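Local atomic coordinates of hypothetical protein PA3696 (Pseudomonas aeruginosa, PDB entry 1YOX), a protein that is of unknown function but belongs to the AIM24 family, named for mitochondrial biogenesis, is built mainly of beta strands and assembles as a trimer. Residues Tyr10-Val20 with Ala93-Ala102; Glu28-Ala36 with Phe119-Val128. All coordinates share one frame; numbering follows the deposited sequence.

Contact 1. Residues Tyr10-Val20 with Ala93-Ala102; sequences YRILGESMQTV and AAPYPGSVVA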
ATOM      1  N   TYR C  10     -13.873 -19.335  -5.716  1.00 42.93           N
ATOM      2  CA  TYR C  10     -13.138 -18.104  -5.764  1.00 42.91           C
ATOM      3  C   TYR C  10     -11.684 -18.438  -5.970  1.00 42.92           C
ATOM      4  O   TYR C  10     -11.278 -19.583  -5.807  1.00 42.94           O
ATOM      5  CB  TYR C  10     -13.310 -17.326  -4.446  1.00 41.79           C
ATOM      6  CG  TYR C  10     -12.686 -18.039  -3.289  1.00 41.82           C
ATOM      7  CD1 TYR C  10     -11.355 -17.812  -2.944  1.00 40.14           C
ATOM      8  CD2 TYR C  10     -13.412 -18.979  -2.552  1.00 40.93           C
ATOM      9  CE1 TYR C  10     -10.770 -18.488  -1.899  1.00 40.43           C
ATOM     10  CE2 TYR C  10     -12.819 -19.658  -1.479  1.00 40.38           C
ATOM     11  CZ  TYR C  10     -11.511 -19.406  -1.173  1.00 39.27           C
ATOM     12  OH  TYR C  10     -10.930 -20.055  -0.127  1.00 42.39           O
ATOM     13  N   ARG C  11     -10.915 -17.427  -6.356  1.00 43.13           N
ATOM     14  CA  ARG C  11      -9.472 -17.467  -6.251  1.00 44.27           C
ATOM     15  C   ARG C  11      -9.023 -16.087  -5.758  1.00 43.81           C
ATOM     16  O   ARG C  11      -9.597 -15.072  -6.127  1.00 44.47           O
ATOM     17  CB  ARG C  11      -8.822 -17.824  -7.585  1.00 44.30           C
ATOM     18  CG  ARG C  11      -9.383 -17.049  -8.769  1.00 45.66           C
ATOM     19  CD  ARG C  11      -8.787 -17.512 -10.091  1.00 46.26           C
ATOM     20  NE  ARG C  11      -9.096 -16.556 -11.161  1.00 49.49           N
ATOM     21  CZ  ARG C  11      -8.185 -15.943 -11.919  1.00 50.40           C
ATOM     22  NH1 ARG C  11      -6.877 -16.170 -11.753  1.00 47.07           N
ATOM     23  NH2 ARG C  11      -8.593 -15.094 -12.852  1.00 51.67           N
ATOM     24  N   ILE C  12      -8.032 -16.077  -4.883  1.00 43.60           N
ATOM     25  CA  ILE C  12      -7.464 -14.869  -4.347  1.00 43.33           C
ATOM     26  C   ILE C  12      -6.235 -14.560  -5.188  1.00 43.49           C
ATOM     27  O   ILE C  12      -5.315 -15.373  -5.275  1.00 43.15           O
ATOM     28  CB  ILE C  12      -7.089 -15.052  -2.854  1.00 43.05           C
ATOM     29  CG1 ILE C  12      -8.352 -15.013  -1.979  1.00 43.77           C
ATOM     30  CG2 ILE C  12      -6.076 -13.968  -2.378  1.00 43.09           C
ATOM     31  CD1 ILE C  12      -8.184 -15.687  -0.595  1.00 44.26           C
ATOM     32  N   LEU C  13      -6.217 -13.373  -5.792  1.00 42.95           N
ATOM     33  CA  LEU C  13      -5.123 -12.970  -6.647  1.00 43.01           C
ATOM     34  C   LEU C  13      -4.117 -12.048  -5.958  1.00 43.55           C
ATOM     35  O   LEU C  13      -4.480 -11.279  -5.063  1.00 44.36           O
ATOM     36  CB  LEU C  13      -5.691 -12.297  -7.892  1.00 42.91           C
ATOM     37  CG  LEU C  13      -6.755 -13.102  -8.633  1.00 42.85           C
ATOM     38  CD1 LEU C  13      -7.370 -12.217  -9.693  1.00 41.10           C
ATOM     39  CD2 LEU C  13      -6.100 -14.338  -9.231  1.00 43.68           C
ATOM     40  N   GLY C  14      -2.861 -12.122  -6.394  1.00 43.91           N
ATOM     41  CA  GLY C  14      -1.809 -11.245  -5.913  1.00 44.23           C
ATOM     42  C   GLY C  14      -1.077 -11.833  -4.728  1.00 45.25           C
ATOM     43  O   GLY C  14      -1.536 -12.818  -4.127  1.00 44.53           O
ATOM     44  N   GLU C  15       0.046 -11.205  -4.376  1.00 46.23           N
ATOM     45  CA  GLU C  15       0.880 -11.660  -3.270  1.00 47.87           C
ATOM     46  C   GLU C  15       0.628 -10.944  -1.938  1.00 47.53           C
ATOM     47  O   GLU C  15      -0.100 -11.460  -1.097  1.00 48.44           O
ATOM     48  CB  GLU C  15       2.371 -11.727  -3.660  1.00 48.58           C
ATOM     49  CG  GLU C  15       2.768 -13.063  -4.353  1.00 52.17           C
ATOM     50  CD  GLU C  15       2.106 -14.301  -3.704  1.00 58.04           C
ATOM     51  OE1 GLU C  15       2.067 -14.378  -2.450  1.00 60.86           O
ATOM     52  OE2 GLU C  15       1.605 -15.193  -4.442  1.00 60.18           O
ATOM     53  N   SER C  16       1.216  -9.772  -1.724  1.00 46.76           N
ATOM     54  CA  SER C  16       0.981  -9.071  -0.470  1.00 46.14           C
ATOM     55  C   SER C  16      -0.247  -8.166  -0.549  1.00 44.86           C
ATOM     56  O   SER C  16      -0.865  -7.848   0.480  1.00 45.09           O
ATOM     57  CB  SER C  16       2.213  -8.272  -0.036  1.00 46.51           C
ATOM     58  OG  SER C  16       3.410  -8.904  -0.480  1.00 50.31           O
HETATM   59  N   MSE C  17      -0.578  -7.709  -1.748  1.00 43.11           N
HETATM   60  CA  MSE C  17      -1.794  -6.943  -1.931  1.00 43.13           C
HETATM   61  C   MSE C  17      -2.756  -7.748  -2.761  1.00 40.66           C
HETATM   62  O   MSE C  17      -2.428  -8.219  -3.858  1.00 40.62           O
HETATM   63  CB  MSE C  17      -1.516  -5.589  -2.553  1.00 42.48           C
HETATM   64  CG  MSE C  17      -0.913  -4.603  -1.593  1.00 43.90           C
HETATM   65 SE   MSE C  17      -0.139  -3.020  -2.472  1.00 50.32          SE
HETATM   66  CE  MSE C  17       1.369  -3.785  -3.410  1.00 43.82           C
ATOM     67  N   GLN C  18      -3.961  -7.907  -2.236  1.00 38.76           N
ATOM     68  CA  GLN C  18      -4.838  -8.959  -2.736  1.00 36.81           C
ATOM     69  C   GLN C  18      -6.237  -8.513  -3.153  1.00 36.42           C
ATOM     70  O   GLN C  18      -6.820  -7.547  -2.596  1.00 35.90           O
ATOM     71  CB  GLN C  18      -4.880 -10.128  -1.727  1.00 36.09           C
ATOM     72  CG  GLN C  18      -3.503 -10.786  -1.581  1.00 34.54           C
ATOM     73  CD  GLN C  18      -3.459 -12.008  -0.664  1.00 35.76           C
ATOM     74  OE1 GLN C  18      -4.309 -12.205   0.221  1.00 34.53           O
ATOM     75  NE2 GLN C  18      -2.440 -12.830  -0.862  1.00 32.42           N
ATOM     76  N   THR C  19      -6.758  -9.246  -4.129  1.00 35.32           N
ATOM     77  CA  THR C  19      -8.132  -9.133  -4.568  1.00 34.72           C
ATOM     78  C   THR C  19      -8.816 -10.524  -4.709  1.00 34.70           C
ATOM     79  O   THR C  19      -8.175 -11.518  -4.998  1.00 35.22           O
ATOM     80  CB  THR C  19      -8.197  -8.363  -5.876  1.00 34.36           C
ATOM     81  OG1 THR C  19      -9.500  -8.487  -6.453  1.00 35.00           O
ATOM     82  CG2 THR C  19      -7.209  -8.876  -6.836  1.00 34.44           C
ATOM     83  N   VAL C  20     -10.119 -10.574  -4.493  1.00 34.08           N
ATOM     84  CA  VAL C  20     -10.852 -11.810  -4.539  1.00 34.07           C
ATOM     85  C   VAL C  20     -11.754 -11.881  -5.759  1.00 33.26           C
ATOM     86  O   VAL C  20     -12.663 -11.082  -5.939  1.00 32.81           O
ATOM     87  CB  VAL C  20     -11.627 -12.109  -3.207  1.00 33.96           C
ATOM     88  CG1 VAL C  20     -12.750 -11.116  -2.990  1.00 33.80           C
ATOM     89  CG2 VAL C  20     -12.169 -13.541  -3.238  1.00 33.70           C
ATOM     90  N   ALA C  93     -11.817  -5.853  -4.069  1.00 30.18           N
ATOM     91  CA  ALA C  93     -10.628  -5.475  -3.264  1.00 30.01           C
ATOM     92  C   ALA C  93     -10.965  -4.297  -2.335  1.00 30.77           C
ATOM     93  O   ALA C  93     -11.802  -3.429  -2.667  1.00 30.12           O
ATOM     94  CB  ALA C  93      -9.470  -5.117  -4.138  1.00 28.57           C
ATOM     95  N   ALA C  94     -10.329  -4.280  -1.163  1.00 31.37           N
ATOM     96  CA  ALA C  94     -10.479  -3.160  -0.222  1.00 31.68           C
ATOM     97  C   ALA C  94      -9.746  -1.908  -0.763  1.00 31.77           C
ATOM     98  O   ALA C  94      -8.864  -2.026  -1.615  1.00 31.45           O
ATOM     99  CB  ALA C  94      -9.966  -3.552   1.146  1.00 30.92           C
ATOM    100  N   PRO C  95     -10.116  -0.701  -0.271  1.00 32.14           N
ATOM    101  CA  PRO C  95      -9.469   0.519  -0.769  1.00 31.21           C
ATOM    102  C   PRO C  95      -8.191   0.922  -0.054  1.00 31.80           C
ATOM    103  O   PRO C  95      -7.842   2.109  -0.038  1.00 32.08           O
ATOM    104  CB  PRO C  95     -10.560   1.575  -0.613  1.00 31.09           C
ATOM    105  CG  PRO C  95     -11.462   1.059   0.520  1.00 31.65           C
ATOM    106  CD  PRO C  95     -11.175  -0.410   0.730  1.00 32.18           C
ATOM    107  N   TYR C  96      -7.483  -0.045   0.523  1.00 31.58           N
ATOM    108  CA  TYR C  96      -6.165   0.202   1.133  1.00 31.37           C
ATOM    109  C   TYR C  96      -5.377  -1.116   1.053  1.00 31.19           C
ATOM    110  O   TYR C  96      -5.993  -2.184   0.946  1.00 30.68           O
ATOM    111  CB  TYR C  96      -6.290   0.737   2.576  1.00 31.61           C
ATOM    112  CG  TYR C  96      -7.221  -0.047   3.462  1.00 30.66           C
ATOM    113  CD1 TYR C  96      -6.743  -1.043   4.305  1.00 29.32           C
ATOM    114  CD2 TYR C  96      -8.590   0.210   3.458  1.00 30.70           C
ATOM    115  CE1 TYR C  96      -7.610  -1.783   5.116  1.00 29.73           C
ATOM    116  CE2 TYR C  96      -9.454  -0.517   4.245  1.00 29.10           C
ATOM    117  CZ  TYR C  96      -8.963  -1.513   5.056  1.00 30.94           C
ATOM    118  OH  TYR C  96      -9.854  -2.209   5.828  1.00 34.59           O
ATOM    119  N   PRO C  97      -4.029  -1.043   1.064  1.00 30.97           N
ATOM    120  CA  PRO C  97      -3.166  -2.174   0.758  1.00 31.26           C
ATOM    121  C   PRO C  97      -3.207  -3.264   1.830  1.00 32.22           C
ATOM    122  O   PRO C  97      -3.201  -2.954   3.030  1.00 31.90           O
ATOM    123  CB  PRO C  97      -1.762  -1.563   0.752  1.00 30.89           C
ATOM    124  CG  PRO C  97      -1.933  -0.134   0.779  1.00 31.22           C
ATOM    125  CD  PRO C  97      -3.243   0.160   1.367  1.00 31.39           C
ATOM    126  N   GLY C  98      -3.219  -4.518   1.393  1.00 31.69           N
ATOM    127  CA  GLY C  98      -3.172  -5.620   2.317  1.00 32.49           C
ATOM    128  C   GLY C  98      -3.780  -6.865   1.727  1.00 33.09           C
ATOM    129  O   GLY C  98      -4.116  -6.899   0.548  1.00 32.72           O
ATOM    130  N   SER C  99      -3.935  -7.886   2.555  1.00 33.00           N
ATOM    131  CA  SER C  99      -4.328  -9.165   2.013  1.00 34.53           C
ATOM    132  C   SER C  99      -5.745  -9.605   2.355  1.00 34.20           C
ATOM    133  O   SER C  99      -6.390  -9.068   3.234  1.00 34.49           O
ATOM    134  CB  SER C  99      -3.287 -10.229   2.370  1.00 34.46           C
ATOM    135  OG  SER C  99      -2.877 -10.063   3.695  1.00 36.14           O
ATOM    136  N   VAL C 100      -6.211 -10.591   1.626  1.00 34.79           N
ATOM    137  CA  VAL C 100      -7.575 -11.050   1.725  1.00 36.37           C
ATOM    138  C   VAL C 100      -7.511 -12.407   2.424  1.00 37.50           C
ATOM    139  O   VAL C 100      -6.563 -13.145   2.236  1.00 38.58           O
ATOM    140  CB  VAL C 100      -8.206 -11.145   0.308  1.00 35.90           C
ATOM    141  CG1 VAL C 100      -9.600 -11.703   0.347  1.00 34.47           C
ATOM    142  CG2 VAL C 100      -8.189  -9.753  -0.386  1.00 35.51           C
ATOM    143  N   VAL C 101      -8.478 -12.713   3.276  1.00 38.56           N
ATOM    144  CA  VAL C 101      -8.596 -14.075   3.798  1.00 39.01           C
ATOM    145  C   VAL C 101     -10.029 -14.524   3.664  1.00 39.37           C
ATOM    146  O   VAL C 101     -10.973 -13.763   3.953  1.00 39.02           O
ATOM    147  CB  VAL C 101      -8.138 -14.254   5.305  1.00 39.42           C
ATOM    148  CG1 VAL C 101      -6.612 -14.478   5.425  1.00 40.39           C
ATOM    149  CG2 VAL C 101      -8.618 -13.144   6.178  1.00 38.01           C
ATOM    150  N   ALA C 102     -10.185 -15.761   3.201  1.00 39.94           N
ATOM    151  CA  ALA C 102     -11.494 -16.405   3.148  1.00 40.67           C
ATOM    152  C   ALA C 102     -11.695 -17.018   4.507  1.00 41.09           C
ATOM    153  O   ALA C 102     -10.783 -17.602   5.068  1.00 42.20           O
ATOM    154  CB  ALA C 102     -11.528 -17.475   2.060  1.00 40.17           C
TER
HETATM  155  O   HOH W   1      -8.330  -6.295  -0.995  1.00 38.21           O
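Q18 lays its side chain against the start of strand 98-102, its CB 3.6 Å from V100 CG2 and its amide end beside S99. CG stands anti to the carbonyl carbon (chi1 -64°) and the chain is extended beyond it, which carries OE1 to the backbone of the strand. There V100 N donates to Q18 OE1 at 2.9 Å, in the amide plane and on a lone pair, with 162° at the hydrogen. Q18 NE2 makes two weak bonds back to G14 O and E15 O, so the amide links its own turn to the neighbouring strand. The backbone is held as well: Q18 N donates to G98 O at 3.0 Å, and M17 CA makes a CA-H...O contact to the same oxygen. The other side-chain contacts are mostly apolar. V100 CG1 packs on V20 CB at 4.1 Å, I12 CG1 touches V100 CG1 at 4.2 Å, and Y10 OH reaches A102 CB at 3.4 Å. At the other end M17, present as selenomethionine, lies alongside P97, M17 SE 3.9 Å from P97 CB; both also pack against neighbouring subunits, and S16 OG bonds to S16 of the second subunit. Strands 10-13 and 98-102 run at 161° with axes 8.2 Å apart, too far for direct strand pairing: a beta hairpin faces the edge strand of another sheet, consistent with two sheets packed as a beta sandwich.

Contact 2. Residues Glu28-Ala36 with Phe119-Val128; sequences ETVIAEAGA and FLCAAYGTRV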
ATOM      1  N   GLU C  28     -26.384 -17.825  -8.923  1.00 41.76           N
ATOM      2  CA  GLU C  28     -25.638 -17.613  -7.651  1.00 42.70           C
ATOM      3  C   GLU C  28     -25.372 -16.134  -7.317  1.00 41.67           C
ATOM      4  O   GLU C  28     -25.365 -15.278  -8.197  1.00 42.81           O
ATOM      5  CB  GLU C  28     -24.310 -18.388  -7.637  1.00 42.55           C
ATOM      6  CG  GLU C  28     -24.436 -19.912  -7.600  1.00 44.41           C
ATOM      7  CD  GLU C  28     -23.119 -20.592  -7.220  1.00 45.02           C
ATOM      8  OE1 GLU C  28     -22.034 -20.030  -7.508  1.00 45.83           O
ATOM      9  OE2 GLU C  28     -23.161 -21.691  -6.616  1.00 49.28           O
ATOM     10  N   THR C  29     -25.142 -15.830  -6.048  1.00 40.53           N
ATOM     11  CA  THR C  29     -25.026 -14.421  -5.639  1.00 39.58           C
ATOM     12  C   THR C  29     -23.946 -14.175  -4.600  1.00 38.07           C
ATOM     13  O   THR C  29     -23.725 -14.992  -3.724  1.00 37.15           O
ATOM     14  CB  THR C  29     -26.376 -13.851  -5.165  1.00 39.76           C
ATOM     15  OG1 THR C  29     -27.306 -13.968  -6.237  1.00 43.25           O
ATOM     16  CG2 THR C  29     -26.274 -12.350  -4.765  1.00 40.08           C
ATOM     17  N   VAL C  30     -23.262 -13.045  -4.743  1.00 37.15           N
ATOM     18  CA  VAL C  30     -22.321 -12.557  -3.744  1.00 36.27           C
ATOM     19  C   VAL C  30     -22.721 -11.129  -3.310  1.00 36.31           C
ATOM     20  O   VAL C  30     -23.234 -10.326  -4.119  1.00 34.86           O
ATOM     21  CB  VAL C  30     -20.863 -12.656  -4.245  1.00 36.14           C
ATOM     22  CG1 VAL C  30     -20.592 -11.692  -5.433  1.00 34.89           C
ATOM     23  CG2 VAL C  30     -19.877 -12.451  -3.117  1.00 35.34           C
ATOM     24  N   ILE C  31     -22.532 -10.846  -2.021  1.00 36.45           N
ATOM     25  CA  ILE C  31     -22.862  -9.538  -1.479  1.00 37.10           C
ATOM     26  C   ILE C  31     -21.591  -8.787  -1.082  1.00 37.41           C
ATOM     27  O   ILE C  31     -20.648  -9.361  -0.546  1.00 38.04           O
ATOM     28  CB  ILE C  31     -23.955  -9.595  -0.370  1.00 36.60           C
ATOM     29  CG1 ILE C  31     -23.463 -10.281   0.899  1.00 38.22           C
ATOM     30  CG2 ILE C  31     -25.211 -10.317  -0.891  1.00 37.53           C
ATOM     31  CD1 ILE C  31     -24.499 -10.199   2.070  1.00 38.56           C
ATOM     32  N   ALA C  32     -21.555  -7.510  -1.417  1.00 38.28           N
ATOM     33  CA  ALA C  32     -20.375  -6.695  -1.206  1.00 39.44           C
ATOM     34  C   ALA C  32     -20.798  -5.236  -1.148  1.00 40.06           C
ATOM     35  O   ALA C  32     -21.848  -4.871  -1.667  1.00 40.00           O
ATOM     36  CB  ALA C  32     -19.413  -6.893  -2.359  1.00 38.88           C
ATOM     37  N   GLU C  33     -19.990  -4.390  -0.535  1.00 41.29           N
ATOM     38  CA  GLU C  33     -20.181  -2.950  -0.752  1.00 43.23           C
ATOM     39  C   GLU C  33     -19.686  -2.658  -2.187  1.00 43.10           C
ATOM     40  O   GLU C  33     -18.651  -3.185  -2.625  1.00 43.32           O
ATOM     41  CB  GLU C  33     -19.517  -2.100   0.363  1.00 43.89           C
ATOM     42  CG  GLU C  33     -19.774  -0.615   0.275  1.00 46.97           C
ATOM     43  CD  GLU C  33     -18.994   0.011  -0.868  1.00 52.96           C
ATOM     44  OE1 GLU C  33     -17.746  -0.188  -0.932  1.00 53.97           O
ATOM     45  OE2 GLU C  33     -19.626   0.684  -1.712  1.00 54.46           O
ATOM     46  N   ALA C  34     -20.468  -1.892  -2.947  1.00 42.82           N
ATOM     47  CA  ALA C  34     -20.213  -1.775  -4.408  1.00 42.14           C
ATOM     48  C   ALA C  34     -18.949  -1.021  -4.812  1.00 40.99           C
ATOM     49  O   ALA C  34     -18.503  -1.149  -5.968  1.00 40.48           O
ATOM     50  CB  ALA C  34     -21.444  -1.199  -5.154  1.00 42.48           C
ATOM     51  N   GLY C  35     -18.416  -0.204  -3.891  1.00 39.28           N
ATOM     52  CA  GLY C  35     -17.140   0.498  -4.085  1.00 37.88           C
ATOM     53  C   GLY C  35     -15.922  -0.422  -4.048  1.00 37.45           C
ATOM     54  O   GLY C  35     -14.842  -0.025  -4.448  1.00 37.21           O
ATOM     55  N   ALA C  36     -16.104  -1.659  -3.586  1.00 36.57           N
ATOM     56  CA  ALA C  36     -15.055  -2.685  -3.633  1.00 36.78           C
ATOM     57  C   ALA C  36     -14.896  -3.464  -4.966  1.00 37.16           C
ATOM     58  O   ALA C  36     -13.848  -4.070  -5.201  1.00 37.17           O
ATOM     59  CB  ALA C  36     -15.187  -3.631  -2.477  1.00 35.68           C
ATOM     60  N   PHE C 119     -14.594  -5.804   6.293  1.00 37.57           N
ATOM     61  CA  PHE C 119     -15.497  -6.601   5.467  1.00 38.15           C
ATOM     62  C   PHE C 119     -15.244  -6.386   3.958  1.00 37.63           C
ATOM     63  O   PHE C 119     -15.240  -5.256   3.479  1.00 38.78           O
ATOM     64  CB  PHE C 119     -16.973  -6.346   5.821  1.00 38.43           C
ATOM     65  CG  PHE C 119     -17.934  -7.087   4.934  1.00 40.44           C
ATOM     66  CD1 PHE C 119     -18.187  -8.443   5.140  1.00 41.25           C
ATOM     67  CD2 PHE C 119     -18.540  -6.453   3.848  1.00 40.48           C
ATOM     68  CE1 PHE C 119     -19.076  -9.155   4.296  1.00 40.64           C
ATOM     69  CE2 PHE C 119     -19.426  -7.166   2.996  1.00 41.65           C
ATOM     70  CZ  PHE C 119     -19.690  -8.508   3.230  1.00 40.20           C
ATOM     71  N   LEU C 120     -15.016  -7.464   3.218  1.00 36.83           N
ATOM     72  CA  LEU C 120     -14.839  -7.380   1.755  1.00 36.40           C
ATOM     73  C   LEU C 120     -16.049  -7.905   0.959  1.00 35.95           C
ATOM     74  O   LEU C 120     -16.676  -7.154   0.200  1.00 36.48           O
ATOM     75  CB  LEU C 120     -13.540  -8.070   1.303  1.00 35.97           C
ATOM     76  CG  LEU C 120     -13.217  -7.949  -0.184  1.00 35.49           C
ATOM     77  CD1 LEU C 120     -13.362  -6.478  -0.632  1.00 36.63           C
ATOM     78  CD2 LEU C 120     -11.826  -8.473  -0.471  1.00 37.21           C
ATOM     79  N   CYS C 121     -16.360  -9.190   1.096  1.00 35.18           N
ATOM     80  CA  CYS C 121     -17.612  -9.722   0.533  1.00 35.56           C
ATOM     81  C   CYS C 121     -18.009 -11.037   1.171  1.00 35.77           C
ATOM     82  O   CYS C 121     -17.230 -11.647   1.923  1.00 35.17           O
ATOM     83  CB  CYS C 121     -17.529  -9.897  -0.993  1.00 35.20           C
ATOM     84  SG  CYS C 121     -16.193 -10.934  -1.448  1.00 36.23           S
ATOM     85  N   ALA C 122     -19.233 -11.461   0.873  1.00 35.94           N
ATOM     86  CA  ALA C 122     -19.753 -12.705   1.408  1.00 36.09           C
ATOM     87  C   ALA C 122     -20.766 -13.343   0.463  1.00 37.22           C
ATOM     88  O   ALA C 122     -21.412 -12.666  -0.361  1.00 36.78           O
ATOM     89  CB  ALA C 122     -20.383 -12.456   2.722  1.00 35.73           C
ATOM     90  N   ALA C 123     -20.902 -14.659   0.618  1.00 38.62           N
ATOM     91  CA  ALA C 123     -21.908 -15.454  -0.060  1.00 39.46           C
ATOM     92  C   ALA C 123     -23.293 -14.949   0.293  1.00 40.60           C
ATOM     93  O   ALA C 123     -23.560 -14.597   1.455  1.00 40.33           O
ATOM     94  CB  ALA C 123     -21.753 -16.907   0.338  1.00 39.01           C
ATOM     95  N   TYR C 124     -24.167 -14.889  -0.710  1.00 42.42           N
ATOM     96  CA  TYR C 124     -25.581 -14.656  -0.460  1.00 44.51           C
ATOM     97  C   TYR C 124     -26.058 -15.638   0.620  1.00 44.69           C
ATOM     98  O   TYR C 124     -25.633 -16.801   0.637  1.00 45.08           O
ATOM     99  CB  TYR C 124     -26.416 -14.786  -1.745  1.00 46.02           C
ATOM    100  CG  TYR C 124     -27.856 -14.372  -1.522  1.00 48.48           C
ATOM    101  CD1 TYR C 124     -28.159 -13.083  -1.071  1.00 50.08           C
ATOM    102  CD2 TYR C 124     -28.911 -15.279  -1.703  1.00 49.82           C
ATOM    103  CE1 TYR C 124     -29.488 -12.689  -0.820  1.00 52.45           C
ATOM    104  CE2 TYR C 124     -30.251 -14.902  -1.451  1.00 51.49           C
ATOM    105  CZ  TYR C 124     -30.527 -13.602  -1.008  1.00 51.54           C
ATOM    106  OH  TYR C 124     -31.814 -13.180  -0.762  1.00 51.20           O
ATOM    107  N   GLY C 125     -26.901 -15.160   1.535  1.00 45.67           N
ATOM    108  CA  GLY C 125     -27.320 -15.945   2.705  1.00 45.84           C
ATOM    109  C   GLY C 125     -26.556 -15.591   3.978  1.00 46.52           C
ATOM    110  O   GLY C 125     -26.973 -15.950   5.095  1.00 46.58           O
ATOM    111  N   THR C 126     -25.430 -14.894   3.823  1.00 46.50           N
ATOM    112  CA  THR C 126     -24.729 -14.357   4.971  1.00 45.75           C
ATOM    113  C   THR C 126     -25.635 -13.325   5.597  1.00 46.20           C
ATOM    114  O   THR C 126     -26.243 -12.494   4.909  1.00 45.77           O
ATOM    115  CB  THR C 126     -23.386 -13.723   4.623  1.00 45.65           C
ATOM    116  OG1 THR C 126     -22.567 -14.674   3.913  1.00 46.07           O
ATOM    117  CG2 THR C 126     -22.671 -13.275   5.911  1.00 44.20           C
ATOM    118  N   ARG C 127     -25.755 -13.423   6.914  1.00 47.01           N
ATOM    119  CA  ARG C 127     -26.482 -12.453   7.686  1.00 49.01           C
ATOM    120  C   ARG C 127     -25.450 -11.456   8.224  1.00 48.93           C
ATOM    121  O   ARG C 127     -24.534 -11.835   8.970  1.00 48.43           O
ATOM    122  CB  ARG C 127     -27.280 -13.169   8.783  1.00 48.81           C
ATOM    123  CG  ARG C 127     -28.378 -14.070   8.177  1.00 50.36           C
ATOM    124  CD  ARG C 127     -29.044 -15.025   9.185  1.00 52.00           C
ATOM    125  NE  ARG C 127     -28.215 -16.185   9.527  1.00 56.54           N
ATOM    126  CZ  ARG C 127     -27.839 -16.498  10.770  1.00 59.45           C
ATOM    127  NH1 ARG C 127     -28.232 -15.744  11.804  1.00 60.04           N
ATOM    128  NH2 ARG C 127     -27.082 -17.578  10.986  1.00 59.16           N
ATOM    129  N   VAL C 128     -25.586 -10.206   7.783  1.00 49.49           N
ATOM    130  CA  VAL C 128     -24.683  -9.108   8.152  1.00 50.64           C
ATOM    131  C   VAL C 128     -25.377  -8.111   9.072  1.00 50.88           C
ATOM    132  O   VAL C 128     -26.295  -7.400   8.654  1.00 51.23           O
ATOM    133  CB  VAL C 128     -24.153  -8.335   6.892  1.00 50.42           C
ATOM    134  CG1 VAL C 128     -23.338  -7.083   7.304  1.00 50.63           C
ATOM    135  CG2 VAL C 128     -23.330  -9.256   6.004  1.00 50.44           C
TER
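I31 sits in an antiparallel strand pair, 29-32 with 119-123, inside a six-stranded sheet, and its side chain reaches from A122 past the turn to V128, on the face it shares with A122. I31 CB is 4.0 Å from A122 O. CG1, placed between the backbone N and the carbonyl carbon (chi1 68°), comes within 3.4 Å of the same oxygen; CG2 meets the Y124 ring at its edge, near the ring plane, and CD1 faces T126 O and V128 CG2, both on the same side of it. Two backbone bonds fix the register: I31 N donates to A122 O at 2.7 Å, almost straight at 176°, and A122 N returns to I31 O. Y124 N adds a third bond, to T29 O, while the side chains lie alongside each other, T29 CB 3.5 Å from Y124 CB. On the face opposite I31, A32 CB packs on C121 CB at 3.8 Å, and F92 of strand 88-92 covers both. L120 and C121 form a classic beta bulge facing F158 of strand 156-162, and L120 CD1 reaches A36 CB. Past A123 the chain reverses in a type II turn to T126, where A123 O accepts both T126 N and T126 OG1, the hydroxyl bond being 2.7 Å long and on a lone pair in the carbonyl plane.

How the contacts relate
From the N terminus, strand 9-13 turns back into 19-24, and the chain passes through 28-36 before contact 1 closes its loop at 93-102. Contact 2, opened at 28-36 within that loop, closes later at 119-128, so the two cross. Contact 1 sets the hairpin of the four-stranded sheet against edge strand 98-104 of a six-stranded sheet; contact 2 pairs two inner strands of that same sheet and, through V128, also reaches outermost strand 127-134 of a second six-stranded sheet. The contacts meet directly: A93 N lies 2.9 Å from A36 O, a probable hydrogen bond, and V20 CG1 packs on L120 CD2 and C121 SG at 3.8 Å each. Together they tie parts of all three sheets.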